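Local coordinates for protein terminase large subunit (PDB 5M1P) that drives viral DNA into empty capsids as an ATP-powered motor and, through its nuclease domain, cuts the viral genome to start and finish packaging, at residues S6-L11 with S130-L135; R157-A162 with V167-G172. All blocks are in the same frame, centred on the assembly; numbering follows the deposited sequence.

Interactions 1 and 2 adjoin each other on one flank of the RNase H-like nuclease domain, their centres about 15 Å apart. The loop 6-11 belongs to both neighbourhoods: F8 and G10 face helix 122-137 in interaction 1, while V7 and S6 pack on the hairpin of interaction 2, V7 CG2 lying 3.5 Å from R157 C and V7 CA 3.6 Å from Y158 CE2. Neither contact supplies a metal ligand. The side chain of L132 is about 11 Å from that of D42, and the side chain of A170 about 9 Å from that of D177; both aspartates bind calcium here and probably hold the catalytic magnesium ions of the nuclease.

Interaction 1 of 2, residues S6-L11 with S130-L135; sequences SVFSGL and SNLALL
The F8 benzyl group reaches helix 122-137 because its CG stands anti to the carbonyl carbon (chi1 -63°), while L132 sets CG anti to its own backbone N (chi1 177°), which turns the branch CD2 to the CZ end of the F8 ring. F8 CZ and L132 CD2 meet at 3.8 Å, the two side chains crossing at about a right angle. Nearer the ring's base, the A133 methyl touches F8 CD1 at 3.9 Å; like L132 CD2, it comes obliquely. A133 N lies in the ring plane at its edge, and V7 CG1 sits over the centre of one face, 4.0 Å above the plane. The ring is therefore bordered by the helix and covered on that face by its own chain neighbour.

The loop backbone makes two successive turns. F8 is the centre of an inverse gamma turn, with a weak bond from S9 N to V7 O, and then opens a type I beta turn closed by L11 N to F8 O at 3.2 Å. This turn carries G10 past the helix, where one water bridges the segments: it accepts from G10 N at 2.8 Å and donates to A133 O at 3.1 Å. A133 thus offers a methyl to the ring and its carbonyl to the water.

Elsewhere, F8 also packs on I129 and M136 of helix 122-137, on V179 of helix 177-186 and on L153 of helix 147-154, whereas L132 continues onto A183 and Y186 of helix 177-186. The loop leading to strand 15-22 is thereby packed, through F8, against three helices.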
loop_
_atom_site.group_PDB
_atom_site.type_symbol
_atom_site.label_atom_id
_atom_site.label_comp_id
_atom_site.label_asym_id
_atom_site.label_seq_id
_atom_site.Cartn_x
_atom_site.Cartn_y
_atom_site.Cartn_z
ATOM N N SER A 6 13.072 9.999 -11.125
ATOM C CA SER A 6 11.975 9.905 -10.152
ATOM C C SER A 6 10.693 9.449 -10.803
ATOM O O SER A 6 10.326 9.937 -11.870
ATOM C CB SER A 6 11.679 11.266 -9.519
ATOM O OG SER A 6 12.777 11.748 -8.791
ATOM N N VAL A 7 10.005 8.517 -10.157
ATOM C CA VAL A 7 8.673 8.123 -10.569
ATOM C C VAL A 7 7.647 9.147 -10.091
ATOM O O VAL A 7 6.763 9.549 -10.846
ATOM C CB VAL A 7 8.339 6.725 -10.029
ATOM C CG1 VAL A 7 6.886 6.376 -10.261
ATOM C CG2 VAL A 7 9.241 5.686 -10.678
ATOM N N PHE A 8 7.755 9.559 -8.833
ATOM C CA PHE A 8 6.751 10.445 -8.248
ATOM C C PHE A 8 7.167 11.903 -8.376
ATOM O O PHE A 8 7.515 12.569 -7.407
ATOM C CB PHE A 8 6.437 10.021 -6.820
ATOM C CG PHE A 8 5.844 8.643 -6.742
ATOM C CD1 PHE A 8 4.581 8.395 -7.275
ATOM C CD2 PHE A 8 6.559 7.581 -6.200
ATOM C CE1 PHE A 8 4.033 7.132 -7.238
ATOM C CE2 PHE A 8 6.018 6.317 -6.171
ATOM C CZ PHE A 8 4.751 6.092 -6.678
ATOM N N SER A 9 7.077 12.393 -9.606
ATOM C CA SER A 9 7.414 13.778 -9.919
ATOM C C SER A 9 6.454 14.762 -9.256
ATOM O O SER A 9 6.815 15.921 -9.069
ATOM C CB SER A 9 7.423 13.992 -11.436
ATOM O OG SER A 9 6.239 13.532 -12.031
ATOM N N GLY A 10 5.257 14.291 -8.883
ATOM C CA GLY A 10 4.278 15.114 -8.174
ATOM C C GLY A 10 4.308 15.037 -6.666
ATOM O O GLY A 10 3.316 15.382 -6.038
ATOM N N LEU A 11 5.435 14.644 -6.069
ATOM C CA LEU A 11 5.562 14.535 -4.601
ATOM C C LEU A 11 5.265 15.859 -3.890
ATOM O O LEU A 11 4.759 15.870 -2.766
ATOM C CB LEU A 11 6.963 14.025 -4.222
ATOM C CG LEU A 11 7.173 13.337 -2.872
ATOM C CD1 LEU A 11 6.342 12.070 -2.780
ATOM C CD2 LEU A 11 8.640 13.001 -2.666
ATOM N N SER A 130 1.444 4.258 -12.113
ATOM C CA SER A 130 1.048 5.417 -12.911
ATOM C C SER A 130 -0.258 6.022 -12.386
ATOM O O SER A 130 -0.381 7.240 -12.324
ATOM C CB SER A 130 0.938 5.074 -14.397
ATOM O OG SER A 130 -0.065 4.121 -14.646
ATOM N N ASN A 131 -1.205 5.188 -11.970
ATOM C CA ASN A 131 -2.417 5.681 -11.364
ATOM C C ASN A 131 -2.112 6.470 -10.088
ATOM O O ASN A 131 -2.628 7.576 -9.907
ATOM C CB ASN A 131 -3.366 4.524 -11.066
ATOM C CG ASN A 131 -4.663 4.996 -10.454
ATOM O OD1 ASN A 131 -5.430 5.706 -11.098
ATOM N ND2 ASN A 131 -4.902 4.629 -9.201
ATOM N N LEU A 132 -1.294 5.910 -9.205
ATOM C CA LEU A 132 -0.928 6.598 -7.973
ATOM C C LEU A 132 -0.225 7.922 -8.268
ATOM O O LEU A 132 -0.525 8.952 -7.656
ATOM C CB LEU A 132 -0.060 5.701 -7.086
ATOM C CG LEU A 132 0.461 6.299 -5.776
ATOM C CD1 LEU A 132 -0.685 6.671 -4.858
ATOM C CD2 LEU A 132 1.384 5.329 -5.059
ATOM N N ALA A 133 0.712 7.895 -9.211
ATOM C CA ALA A 133 1.471 9.098 -9.571
ATOM C C ALA A 133 0.590 10.205 -10.118
ATOM O O ALA A 133 0.791 11.377 -9.783
ATOM C CB ALA A 133 2.535 8.759 -10.593
ATOM N N LEU A 134 -0.377 9.845 -10.957
ATOM C CA LEU A 134 -1.288 10.830 -11.538
ATOM C C LEU A 134 -2.185 11.449 -10.477
ATOM O O LEU A 134 -2.348 12.671 -10.429
ATOM C CB LEU A 134 -2.146 10.199 -12.634
ATOM C CG LEU A 134 -3.197 11.107 -13.288
ATOM C CD1 LEU A 134 -2.530 12.280 -13.984
ATOM C CD2 LEU A 134 -4.052 10.316 -14.257
ATOM N N LEU A 135 -2.789 10.612 -9.641
ATOM C CA LEU A 135 -3.592 11.110 -8.522
ATOM C C LEU A 135 -2.766 12.011 -7.601
ATOM O O LEU A 135 -3.262 13.009 -7.073
ATOM C CB LEU A 135 -4.153 9.942 -7.711
ATOM C CG LEU A 135 -5.275 9.164 -8.389
ATOM C CD1 LEU A 135 -5.517 7.853 -7.645
ATOM C CD2 LEU A 135 -6.557 9.979 -8.476
HETATM O O HOH W 1 3.809 11.953 -9.381
#

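Interaction 2 of 2, residues R157-A162 with V167-G172; sequences RYYRTA and VMRAYG
R157, Y158 and Y159 pair with R169, M168 and V167 in an antiparallel hairpin, and backbone bonds form the first kind of contact. R157 N gives to R169 O at 2.8 Å. In turn R169 N gives to R157 O at 3.0 Å; Y159 and V167 exchange another two. Y158 and M168 make the non-hydrogen-bonded pair between them, where M168 CA lies 3.3 Å from R157 O in a CA-H...O contact.

Cation-pi stacking comes second. The R169 guanidinium lies flat on the Y159 ring, planes 4° apart, with R169 CZ 4.1 Å from the ring centroid and off-centre. The R169 chain, extended from CG to NE, crosses the tyrosine at about a right angle, its CG 3.6 Å from Y159 CD2.

Packing is the third kind. R157 and Y171 lie side by side, Y171 CB over one face of the R157 guanidinium, whose NE bonds to R154 O and NH1 to N5 OD1. On the other face of the hairpin, Y158 and M168 run side by side, Y158 CE1 and M168 CE meeting at 3.5 Å.

Chemically, four near-straight backbone bonds (N-H...O 164-174°) fix the register, and the flat, off-centre stack probably lets the pi cloud of Y159 attract the R169 charge at an exposed position.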
loop_
_atom_site.group_PDB
_atom_site.type_symbol
_atom_site.label_atom_id
_atom_site.label_comp_id
_atom_site.label_asym_id
_atom_site.label_seq_id
_atom_site.Cartn_x
_atom_site.Cartn_y
_atom_site.Cartn_z
ATOM N N ARG A 157 12.141 4.829 -8.341
ATOM C CA ARG A 157 12.749 5.330 -9.571
ATOM C C ARG A 157 12.541 4.422 -10.768
ATOM O O ARG A 157 12.222 3.239 -10.633
ATOM C CB ARG A 157 14.247 5.523 -9.383
ATOM C CG ARG A 157 14.662 6.270 -8.141
ATOM C CD ARG A 157 14.169 7.701 -8.055
ATOM N NE ARG A 157 14.664 8.293 -6.813
ATOM C CZ ARG A 157 15.930 8.667 -6.602
ATOM N NH1 ARG A 157 16.862 8.538 -7.547
ATOM N NH2 ARG A 157 16.278 9.165 -5.425
ATOM N N TYR A 158 12.769 5.011 -11.941
ATOM C CA TYR A 158 12.722 4.317 -13.220
ATOM C C TYR A 158 14.095 3.784 -13.588
ATOM O O TYR A 158 15.093 4.484 -13.472
ATOM C CB TYR A 158 12.294 5.270 -14.336
ATOM C CG TYR A 158 10.855 5.681 -14.331
ATOM C CD1 TYR A 158 9.857 4.774 -14.649
ATOM C CD2 TYR A 158 10.484 7.003 -14.069
ATOM C CE1 TYR A 158 8.523 5.161 -14.695
ATOM C CE2 TYR A 158 9.151 7.396 -14.106
ATOM C CZ TYR A 158 8.175 6.465 -14.408
ATOM O OH TYR A 158 6.851 6.826 -14.453
ATOM N N TYR A 159 14.120 2.544 -14.063
ATOM C CA TYR A 159 15.298 1.923 -14.667
ATOM C C TYR A 159 14.865 1.246 -15.967
ATOM O O TYR A 159 13.689 1.254 -16.313
ATOM C CB TYR A 159 15.911 0.926 -13.690
ATOM C CG TYR A 159 16.345 1.587 -12.413
ATOM C CD1 TYR A 159 17.567 2.238 -12.338
ATOM C CD2 TYR A 159 15.520 1.605 -11.291
ATOM C CE1 TYR A 159 17.971 2.871 -11.180
ATOM C CE2 TYR A 159 15.911 2.232 -10.127
ATOM C CZ TYR A 159 17.136 2.869 -10.076
ATOM O OH TYR A 159 17.533 3.513 -8.935
ATOM N N ARG A 160 15.830 0.665 -16.682
ATOM C CA ARG A 160 15.562 -0.089 -17.896
ATOM C C ARG A 160 16.250 -1.432 -17.816
ATOM O O ARG A 160 17.378 -1.520 -17.347
ATOM C CB ARG A 160 16.030 0.700 -19.129
ATOM C CG ARG A 160 15.120 1.880 -19.473
ATOM C CD ARG A 160 13.889 1.454 -20.259
ATOM N NE ARG A 160 12.806 2.443 -20.214
ATOM C CZ ARG A 160 11.660 2.337 -20.883
ATOM N NH1 ARG A 160 10.725 3.285 -20.781
ATOM N NH2 ARG A 160 11.429 1.285 -21.659
ATOM N N THR A 161 15.562 -2.471 -18.277
ATOM C CA THR A 161 16.124 -3.817 -18.326
ATOM C C THR A 161 17.101 -3.913 -19.499
ATOM O O THR A 161 17.207 -2.988 -20.320
ATOM C CB THR A 161 15.034 -4.898 -18.465
ATOM O OG1 THR A 161 14.372 -4.760 -19.728
ATOM C CG2 THR A 161 14.027 -4.786 -17.337
ATOM N N ALA A 162 17.798 -5.041 -19.589
ATOM C CA ALA A 162 18.784 -5.262 -20.651
ATOM C C ALA A 162 18.182 -5.110 -22.047
ATOM O O ALA A 162 18.807 -4.519 -22.929
ATOM C CB ALA A 162 19.415 -6.638 -20.499
ATOM N N VAL A 167 11.315 -0.503 -15.893
ATOM C CA VAL A 167 11.172 -1.098 -14.569
ATOM C C VAL A 167 11.081 0.041 -13.548
ATOM O O VAL A 167 11.685 1.084 -13.725
ATOM C CB VAL A 167 12.282 -2.163 -14.273
ATOM C CG1 VAL A 167 13.402 -2.127 -15.302
ATOM C CG2 VAL A 167 12.868 -2.048 -12.879
ATOM N N MET A 168 10.275 -0.166 -12.510
ATOM C CA MET A 168 10.146 0.775 -11.404
ATOM C C MET A 168 10.547 0.039 -10.142
ATOM O O MET A 168 10.025 -1.034 -9.860
ATOM C CB MET A 168 8.709 1.261 -11.249
ATOM C CG MET A 168 8.114 1.996 -12.435
ATOM S SD MET A 168 6.316 2.089 -12.238
ATOM C CE MET A 168 5.840 3.407 -13.349
ATOM N N ARG A 169 11.459 0.624 -9.378
ATOM C CA ARG A 169 11.887 0.044 -8.115
ATOM C C ARG A 169 12.586 1.071 -7.251
ATOM O O ARG A 169 12.918 2.172 -7.692
ATOM C CB ARG A 169 12.804 -1.167 -8.346
ATOM C CG ARG A 169 14.083 -0.844 -9.093
ATOM C CD ARG A 169 15.156 -1.878 -8.818
ATOM N NE ARG A 169 16.400 -1.573 -9.500
ATOM C CZ ARG A 169 16.676 -1.882 -10.759
ATOM N NH1 ARG A 169 15.792 -2.510 -11.531
ATOM N NH2 ARG A 169 17.869 -1.566 -11.250
ATOM N N ALA A 170 12.838 0.670 -6.014
ATOM C CA ALA A 170 13.603 1.478 -5.088
ATOM C C ALA A 170 15.019 1.743 -5.576
ATOM O O ALA A 170 15.686 0.879 -6.136
ATOM C CB ALA A 170 13.655 0.825 -3.729
ATOM N N TYR A 171 15.456 2.972 -5.348
ATOM C CA TYR A 171 16.844 3.360 -5.494
ATOM C C TYR A 171 17.736 2.487 -4.611
ATOM O O TYR A 171 17.343 2.082 -3.518
ATOM C CB TYR A 171 16.974 4.823 -5.072
ATOM C CG TYR A 171 18.374 5.359 -4.958
ATOM C CD1 TYR A 171 19.076 5.768 -6.086
ATOM C CD2 TYR A 171 18.983 5.494 -3.713
ATOM C CE1 TYR A 171 20.357 6.294 -5.979
ATOM C CE2 TYR A 171 20.264 6.012 -3.594
ATOM C CZ TYR A 171 20.949 6.400 -4.725
ATOM O OH TYR A 171 22.214 6.915 -4.580
ATOM N N GLY A 172 18.934 2.188 -5.104
ATOM C CA GLY A 172 19.949 1.523 -4.296
ATOM C C GLY A 172 19.497 0.133 -3.916
ATOM O O GLY A 172 19.126 -0.643 -4.788
HETATM O O HOH W 2 20.367 2.399 -7.583
#